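Local coordinates for PbSGBP-B lipoprotein (Prevotella bryantii B14, PDB 6D2Y), which probably binds polysaccharides at the bacterial cell surface as a lipoprotein of a polysaccharide utilization locus, and carries a bound magnesium ion, at residues A[67-72]-A[92-97]; A[73-78]-A[115-120]. All coordinates share one frame; numbering follows the deposited sequence.

Contact 1 of 2, residues A[67-72]-A[92-97]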
ATOM      1  N   VAL A  67      39.478 -15.277 -10.523  1.00 56.25           N
ATOM      2  CA  VAL A  67      40.861 -15.604 -10.199  1.00 62.77           C
ATOM      3  C   VAL A  67      41.074 -17.064 -10.581  1.00 65.38           C
ATOM      4  O   VAL A  67      40.699 -17.974  -9.834  1.00 64.38           O
ATOM      5  CB  VAL A  67      41.197 -15.351  -8.725  1.00 61.35           C
ATOM      6  CG1 VAL A  67      42.579 -15.894  -8.392  1.00 69.84           C
ATOM      7  CG2 VAL A  67      41.130 -13.861  -8.426  1.00 57.60           C
ATOM      8  N   GLY A  68      41.661 -17.287 -11.751  1.00 71.37           N
ATOM      9  CA  GLY A  68      41.940 -18.617 -12.253  1.00 73.93           C
ATOM     10  C   GLY A  68      43.102 -18.576 -13.221  1.00 78.14           C
ATOM     11  O   GLY A  68      43.870 -17.614 -13.203  1.00 79.77           O
ATOM     12  N   ASP A  69      43.268 -19.608 -14.047  1.00 82.27           N
ATOM     13  CA  ASP A  69      44.322 -19.633 -15.056  1.00 88.79           C
ATOM     14  C   ASP A  69      43.722 -19.937 -16.424  1.00 80.84           C
ATOM     15  O   ASP A  69      42.617 -20.475 -16.537  1.00 76.47           O
ATOM     16  CB  ASP A  69      45.428 -20.668 -14.738  1.00102.08           C
ATOM     17  CG  ASP A  69      46.150 -20.396 -13.415  1.00114.21           C
ATOM     18  OD1 ASP A  69      47.176 -21.060 -13.164  1.00118.27           O
ATOM     19  OD2 ASP A  69      45.709 -19.544 -12.617  1.00116.87           O
ATOM     20  N   ASN A  70      44.480 -19.584 -17.469  1.00 77.82           N
ATOM     21  CA  ASN A  70      44.037 -19.706 -18.863  1.00 72.55           C
ATOM     22  C   ASN A  70      42.694 -19.020 -19.081  1.00 67.17           C
ATOM     23  O   ASN A  70      41.850 -19.486 -19.847  1.00 68.87           O
ATOM     24  CB  ASN A  70      43.979 -21.168 -19.309  1.00 72.64           C
ATOM     25  CG  ASN A  70      45.333 -21.837 -19.283  1.00 80.56           C
ATOM     26  OD1 ASN A  70      46.365 -21.170 -19.294  1.00 91.27           O
ATOM     27  ND2 ASN A  70      45.338 -23.165 -19.267  1.00 83.24           N
ATOM     28  N   LEU A  71      42.511 -17.878 -18.414  1.00 66.52           N
ATOM     29  CA  LEU A  71      41.241 -17.169 -18.485  1.00 63.13           C
ATOM     30  C   LEU A  71      41.015 -16.504 -19.837  1.00 66.34           C
ATOM     31  O   LEU A  71      39.882 -16.120 -20.142  1.00 74.99           O
ATOM     32  CB  LEU A  71      41.163 -16.127 -17.366  1.00 60.00           C
ATOM     33  CG  LEU A  71      41.005 -16.690 -15.952  1.00 59.52           C
ATOM     34  CD1 LEU A  71      40.652 -15.586 -14.968  1.00 58.45           C
ATOM     35  CD2 LEU A  71      39.956 -17.791 -15.925  1.00 56.04           C
ATOM     36  N   LYS A  72      42.053 -16.360 -20.656  1.00 68.47           N
ATOM     37  CA  LYS A  72      41.857 -15.777 -21.976  1.00 68.20           C
ATOM     38  C   LYS A  72      41.405 -16.801 -23.012  1.00 69.33           C
ATOM     39  O   LYS A  72      41.226 -16.439 -24.180  1.00 66.98           O
ATOM     40  CB  LYS A  72      43.136 -15.069 -22.425  1.00 73.61           C
ATOM     41  CG  LYS A  72      43.389 -13.781 -21.651  1.00 77.28           C
ATOM     42  CD  LYS A  72      44.853 -13.374 -21.652  1.00 83.20           C
ATOM     43  CE  LYS A  72      45.244 -12.699 -22.955  1.00 89.38           C
ATOM     44  NZ  LYS A  72      45.779 -13.669 -23.948  1.00 95.00           N
ATOM     45  N   THR A  92      43.340 -10.634 -18.213  1.00 76.02           N
ATOM     46  CA  THR A  92      44.626 -11.311 -18.222  1.00 78.27           C
ATOM     47  C   THR A  92      44.395 -12.819 -18.200  1.00 84.30           C
ATOM     48  O   THR A  92      43.262 -13.300 -18.104  1.00 85.65           O
ATOM     49  CB  THR A  92      45.484 -10.870 -17.038  1.00 77.41           C
ATOM     50  OG1 THR A  92      45.018 -11.509 -15.841  1.00 76.98           O
ATOM     51  CG2 THR A  92      45.420  -9.359 -16.863  1.00 73.90           C
ATOM     52  N   ASP A  93      45.476 -13.587 -18.289  1.00 87.44           N
ATOM     53  CA  ASP A  93      45.320 -15.034 -18.255  1.00 88.41           C
ATOM     54  C   ASP A  93      45.132 -15.569 -16.843  1.00 81.63           C
ATOM     55  O   ASP A  93      44.887 -16.770 -16.676  1.00 77.42           O
ATOM     56  CB  ASP A  93      46.516 -15.715 -18.924  1.00 99.48           C
ATOM     57  CG  ASP A  93      46.117 -16.970 -19.681  1.00104.25           C
ATOM     58  OD1 ASP A  93      45.187 -16.891 -20.519  1.00102.54           O
ATOM     59  OD2 ASP A  93      46.730 -18.028 -19.444  1.00107.90           O
ATOM     60  N   HIS A  94      45.219 -14.711 -15.825  1.00 76.64           N
ATOM     61  CA  HIS A  94      44.960 -15.109 -14.453  1.00 68.37           C
ATOM     62  C   HIS A  94      43.855 -14.310 -13.779  1.00 64.95           C
ATOM     63  O   HIS A  94      43.414 -14.699 -12.691  1.00 65.96           O
ATOM     64  CB  HIS A  94      46.240 -15.007 -13.609  1.00 71.30           C
ATOM     65  CG  HIS A  94      47.364 -15.852 -14.119  1.00 81.43           C
ATOM     66  ND1 HIS A  94      47.222 -17.200 -14.365  1.00 81.25           N
ATOM     67  CD2 HIS A  94      48.647 -15.545 -14.429  1.00 86.73           C
ATOM     68  CE1 HIS A  94      48.367 -17.688 -14.809  1.00 84.86           C
ATOM     69  NE2 HIS A  94      49.248 -16.705 -14.854  1.00 88.50           N
ATOM     70  N   THR A  95      43.405 -13.207 -14.377  1.00 68.20           N
ATOM     71  CA  THR A  95      42.304 -12.419 -13.843  1.00 66.36           C
ATOM     72  C   THR A  95      41.378 -12.009 -14.976  1.00 63.14           C
ATOM     73  O   THR A  95      41.835 -11.585 -16.041  1.00 68.13           O
ATOM     74  CB  THR A  95      42.793 -11.159 -13.115  1.00 69.80           C
ATOM     75  OG1 THR A  95      43.487 -10.312 -14.039  1.00 76.99           O
ATOM     76  CG2 THR A  95      43.712 -11.516 -11.955  1.00 70.19           C
ATOM     77  N   LEU A  96      40.077 -12.138 -14.735  1.00 61.53           N
ATOM     78  CA  LEU A  96      39.049 -11.657 -15.648  1.00 59.39           C
ATOM     79  C   LEU A  96      38.040 -10.862 -14.835  1.00 61.15           C
ATOM     80  O   LEU A  96      37.503 -11.369 -13.842  1.00 57.03           O
ATOM     81  CB  LEU A  96      38.360 -12.813 -16.388  1.00 55.14           C
ATOM     82  CG  LEU A  96      37.348 -12.493 -17.496  1.00 54.47           C
ATOM     83  CD1 LEU A  96      37.254 -13.657 -18.462  1.00 55.01           C
ATOM     84  CD2 LEU A  96      35.965 -12.174 -16.952  1.00 48.86           C
ATOM     85  N   ILE A  97      37.783  -9.626 -15.255  1.00 62.83           N
ATOM     86  CA  ILE A  97      36.850  -8.733 -14.579  1.00 61.41           C
ATOM     87  C   ILE A  97      35.639  -8.556 -15.484  1.00 60.15           C
ATOM     88  O   ILE A  97      35.763  -8.073 -16.616  1.00 62.44           O
ATOM     89  CB  ILE A  97      37.505  -7.387 -14.232  1.00 67.16           C
ATOM     90  CG1 ILE A  97      38.657  -7.601 -13.251  1.00 74.30           C
ATOM     91  CG2 ILE A  97      36.479  -6.423 -13.646  1.00 65.17           C
ATOM     92  CD1 ILE A  97      39.441  -6.343 -12.936  1.00 77.86           C
TER
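Val67 pairs with Thr95 as an antiparallel, non-hydrogen-bonded couple, CA to CA 5.0 Å, where strand 63-69 meets strand 95-99 at the edge of a three-stranded antiparallel sheet near the N-terminal end of this beta-rich chain. Both side chains lie on the sheet face that carries Arg44 of strand 39-45. One residue on, Gly68 N donates to His94 O at 3.3 Å. Gly68 O receives a CA-H...O contact from His94 CA at 3.0 Å and lies in plane at the edge of the His94 ring. Asp69 comes to the ND1 side of that ring, CB at its edge, with OD2 3.3 Å from His94 ND1 and the carboxylate turned 66° from the imidazole. Beyond Asn70 the chain enters a short 3-10 segment. Leu71 N reaches Asp93 O at 3.1 Å in an almost straight bond (N-H...O 178°). Leu71 CG stands anti to the carbonyl carbon (chi1 -71°), and CD1 packs against the 94-96 backbone, 3.9 Å from Leu96 CB. Lys72 lays CG and CD over the Thr92-Asp93 peptide, and its backbone N donates to Asp93 OD1 at 3.2 Å, meeting that oxygen from above the carboxylate plane.

Contact 2 of 2, residues A[73-78]-A[115-120]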
ATOM      1  N   SER A  73      41.214 -18.060 -22.612  1.00 70.26           N
ATOM      2  CA  SER A  73      40.492 -19.023 -23.433  1.00 73.19           C
ATOM      3  C   SER A  73      38.986 -18.811 -23.386  1.00 70.82           C
ATOM      4  O   SER A  73      38.259 -19.439 -24.164  1.00 73.30           O
ATOM      5  CB  SER A  73      40.816 -20.450 -22.987  1.00 77.76           C
ATOM      6  OG  SER A  73      41.952 -20.953 -23.667  1.00 89.87           O
ATOM      7  N   ILE A  74      38.510 -17.947 -22.494  1.00 60.99           N
ATOM      8  CA  ILE A  74      37.088 -17.659 -22.356  1.00 58.48           C
ATOM      9  C   ILE A  74      36.668 -16.710 -23.469  1.00 61.70           C
ATOM     10  O   ILE A  74      37.152 -15.575 -23.544  1.00 67.25           O
ATOM     11  CB  ILE A  74      36.790 -17.045 -20.984  1.00 60.00           C
ATOM     12  CG1 ILE A  74      37.349 -17.937 -19.879  1.00 59.27           C
ATOM     13  CG2 ILE A  74      35.293 -16.837 -20.815  1.00 63.57           C
ATOM     14  CD1 ILE A  74      37.441 -17.244 -18.560  1.00 66.70           C
ATOM     15  N   LYS A  75      35.757 -17.163 -24.326  1.00 60.80           N
ATOM     16  CA  LYS A  75      35.197 -16.290 -25.350  1.00 61.18           C
ATOM     17  C   LYS A  75      33.906 -15.628 -24.891  1.00 56.25           C
ATOM     18  O   LYS A  75      33.678 -14.449 -25.180  1.00 56.79           O
ATOM     19  CB  LYS A  75      34.956 -17.078 -26.641  1.00 64.66           C
ATOM     20  CG  LYS A  75      36.207 -17.247 -27.478  1.00 71.45           C
ATOM     21  CD  LYS A  75      37.100 -16.022 -27.364  1.00 74.58           C
ATOM     22  CE  LYS A  75      38.491 -16.294 -27.895  1.00 80.71           C
ATOM     23  NZ  LYS A  75      39.501 -15.911 -26.874  1.00 81.62           N
ATOM     24  N   GLY A  76      33.061 -16.363 -24.174  1.00 55.96           N
ATOM     25  CA  GLY A  76      31.830 -15.804 -23.658  1.00 52.01           C
ATOM     26  C   GLY A  76      31.582 -16.275 -22.239  1.00 52.06           C
ATOM     27  O   GLY A  76      32.082 -17.316 -21.807  1.00 53.01           O
ATOM     28  N   ILE A  77      30.800 -15.478 -21.515  1.00 54.10           N
ATOM     29  CA  ILE A  77      30.362 -15.803 -20.164  1.00 51.44           C
ATOM     30  C   ILE A  77      28.865 -15.545 -20.084  1.00 50.01           C
ATOM     31  O   ILE A  77      28.400 -14.461 -20.453  1.00 58.61           O
ATOM     32  CB  ILE A  77      31.108 -14.967 -19.104  1.00 53.23           C
ATOM     33  CG1 ILE A  77      32.573 -15.394 -19.000  1.00 54.98           C
ATOM     34  CG2 ILE A  77      30.429 -15.083 -17.751  1.00 53.30           C
ATOM     35  CD1 ILE A  77      33.356 -14.660 -17.923  1.00 60.74           C
ATOM     36  N   LEU A  78      28.113 -16.528 -19.604  1.00 45.51           N
ATOM     37  CA  LEU A  78      26.705 -16.340 -19.289  1.00 46.15           C
ATOM     38  C   LEU A  78      26.476 -16.578 -17.808  1.00 42.50           C
ATOM     39  O   LEU A  78      26.910 -17.598 -17.265  1.00 49.14           O
ATOM     40  CB  LEU A  78      25.815 -17.280 -20.089  1.00 44.34           C
ATOM     41  CG  LEU A  78      25.720 -16.967 -21.571  1.00 56.32           C
ATOM     42  CD1 LEU A  78      26.669 -17.917 -22.265  1.00 63.34           C
ATOM     43  CD2 LEU A  78      24.274 -17.150 -22.079  1.00 62.11           C
ATOM     44  N   ILE A 115      32.378 -20.122 -21.933  1.00 46.95           N
ATOM     45  CA  ILE A 115      32.384 -20.710 -23.268  1.00 50.38           C
ATOM     46  C   ILE A 115      33.718 -20.409 -23.939  1.00 60.45           C
ATOM     47  O   ILE A 115      34.126 -19.244 -24.049  1.00 62.78           O
ATOM     48  CB  ILE A 115      31.221 -20.215 -24.145  1.00 53.25           C
ATOM     49  CG1 ILE A 115      29.855 -20.475 -23.500  1.00 56.77           C
ATOM     50  CG2 ILE A 115      31.273 -20.908 -25.490  1.00 53.66           C
ATOM     51  CD1 ILE A 115      28.729 -19.703 -24.157  1.00 64.82           C
ATOM     52  N   THR A 116      34.381 -21.460 -24.405  1.00 63.28           N
ATOM     53  CA  THR A 116      35.648 -21.332 -25.099  1.00 60.50           C
ATOM     54  C   THR A 116      35.415 -21.026 -26.577  1.00 58.08           C
ATOM     55  O   THR A 116      34.281 -20.900 -27.050  1.00 51.67           O
ATOM     56  CB  THR A 116      36.461 -22.606 -24.922  1.00 64.07           C
ATOM     57  OG1 THR A 116      35.762 -23.698 -25.531  1.00 61.07           O
ATOM     58  CG2 THR A 116      36.635 -22.897 -23.440  1.00 61.65           C
ATOM     59  N   ALA A 117      36.518 -20.904 -27.318  1.00 66.83           N
ATOM     60  CA  ALA A 117      36.428 -20.631 -28.748  1.00 69.34           C
ATOM     61  C   ALA A 117      35.754 -21.774 -29.495  1.00 66.44           C
ATOM     62  O   ALA A 117      35.051 -21.540 -30.487  1.00 65.87           O
ATOM     63  CB  ALA A 117      37.823 -20.369 -29.314  1.00 67.09           C
ATOM     64  N   SER A 118      35.943 -23.008 -29.034  1.00 62.76           N
ATOM     65  CA  SER A 118      35.320 -24.175 -29.649  1.00 60.82           C
ATOM     66  C   SER A 118      33.884 -24.392 -29.188  1.00 56.72           C
ATOM     67  O   SER A 118      33.333 -25.472 -29.422  1.00 55.08           O
ATOM     68  CB  SER A 118      36.157 -25.427 -29.363  1.00 64.51           C
ATOM     69  OG  SER A 118      36.686 -25.406 -28.049  1.00 70.42           O
ATOM     70  N   ASN A 119      33.277 -23.393 -28.547  1.00 60.04           N
ATOM     71  CA  ASN A 119      31.902 -23.446 -28.053  1.00 61.28           C
ATOM     72  C   ASN A 119      31.697 -24.533 -26.999  1.00 51.44           C
ATOM     73  O   ASN A 119      30.573 -25.004 -26.800  1.00 51.24           O
ATOM     74  CB  ASN A 119      30.901 -23.625 -29.202  1.00 73.70           C
ATOM     75  CG  ASN A 119      29.670 -22.754 -29.043  1.00 84.49           C
ATOM     76  OD1 ASN A 119      29.751 -21.526 -29.109  1.00 85.54           O
ATOM     77  ND2 ASN A 119      28.521 -23.385 -28.830  1.00 89.11           N
ATOM     78  N   ASP A 120      32.764 -24.943 -26.317  1.00 47.69           N
ATOM     79  CA  ASP A 120      32.621 -25.820 -25.164  1.00 46.25           C
ATOM     80  C   ASP A 120      32.107 -25.027 -23.966  1.00 49.33           C
ATOM     81  O   ASP A 120      32.377 -23.832 -23.823  1.00 47.52           O
ATOM     82  CB  ASP A 120      33.958 -26.481 -24.821  1.00 41.72           C
ATOM     83  CG  ASP A 120      34.415 -27.470 -25.885  1.00 53.86           C
ATOM     84  OD1 ASP A 120      33.563 -28.206 -26.425  1.00 55.08           O
ATOM     85  OD2 ASP A 120      35.631 -27.515 -26.175  1.00 51.52           O
TER
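Ile115 places CG1 anti to its carbonyl carbon (chi1 -57°) and CD1 anti to CA (chi2 166°), which extends the chain toward Leu78; there CG is likewise anti to the carbonyl carbon. The two CD1 methyls approach to 3.3 Å, tighter than usual van der Waals contact and so of doubtful exact spacing, with the side chains crossing at a slant. The backbone beside them forms a classic beta bulge between strands 74-79 and 111-116, neighbours in a mixed five-stranded sheet: Lys75 and Gly76 both face Ile115. The evidence is the shared acceptor. Ile115 O takes Lys75 N at 2.7 Å, nearly in line with the carbonyl, and Gly76 N at 3.1 Å. In return Ile115 N donates to Gly76 O at 2.8 Å, with an N-H...O angle of 170°.

Just before strand 74-79, Ser73 O receives a CA-H...O contact from Thr116 CA at 3.4 Å. Lys75 sends its aliphatic part to the turn that follows Ile115: CG lies 3.6 Å from Ala117 CA, while the chain, bent at chi2 and again at chi4, leads away, and NZ makes a weak hydrogen bond with Lys72 O. Residues 116-119 make a type I turn, closed by Asn119 N donating to Thr116 O. Ile74 points away from the 115-120 segment and packs on Met114 and on Leu96 of the other sheet; separately, Ser73 OG bonds to Gly36 O. The contact is therefore held chiefly by main-chain polarity: two N-H groups converge on one carbonyl, which the bulge permits, and apolar contact is added by the Leu78-Ile115 methyls and by Lys75 CG on Ala117.

In the fold
Contacts 1 and 2 lie with their centres 13 Å apart, and both sit more than 40 Å from the centre of the chain, away from the magnesium site. Contact 1 belongs to the three-stranded sheet and contact 2 to the five-stranded one. Side chains join them directly: Leu96 CD1 lies 3.6 Å from Ile74 CD1, and Leu96 CD2 lies 3.7 Å from Ile77 CD1. This packing across the sheets is consistent with the two layers of a beta sandwich. Along the chain the segments alternate, 67-72, 73-78, 92-97, 115-120, the first two being contiguous. The chain thus changes sheet three times, which ties both layers into a single N-terminal domain.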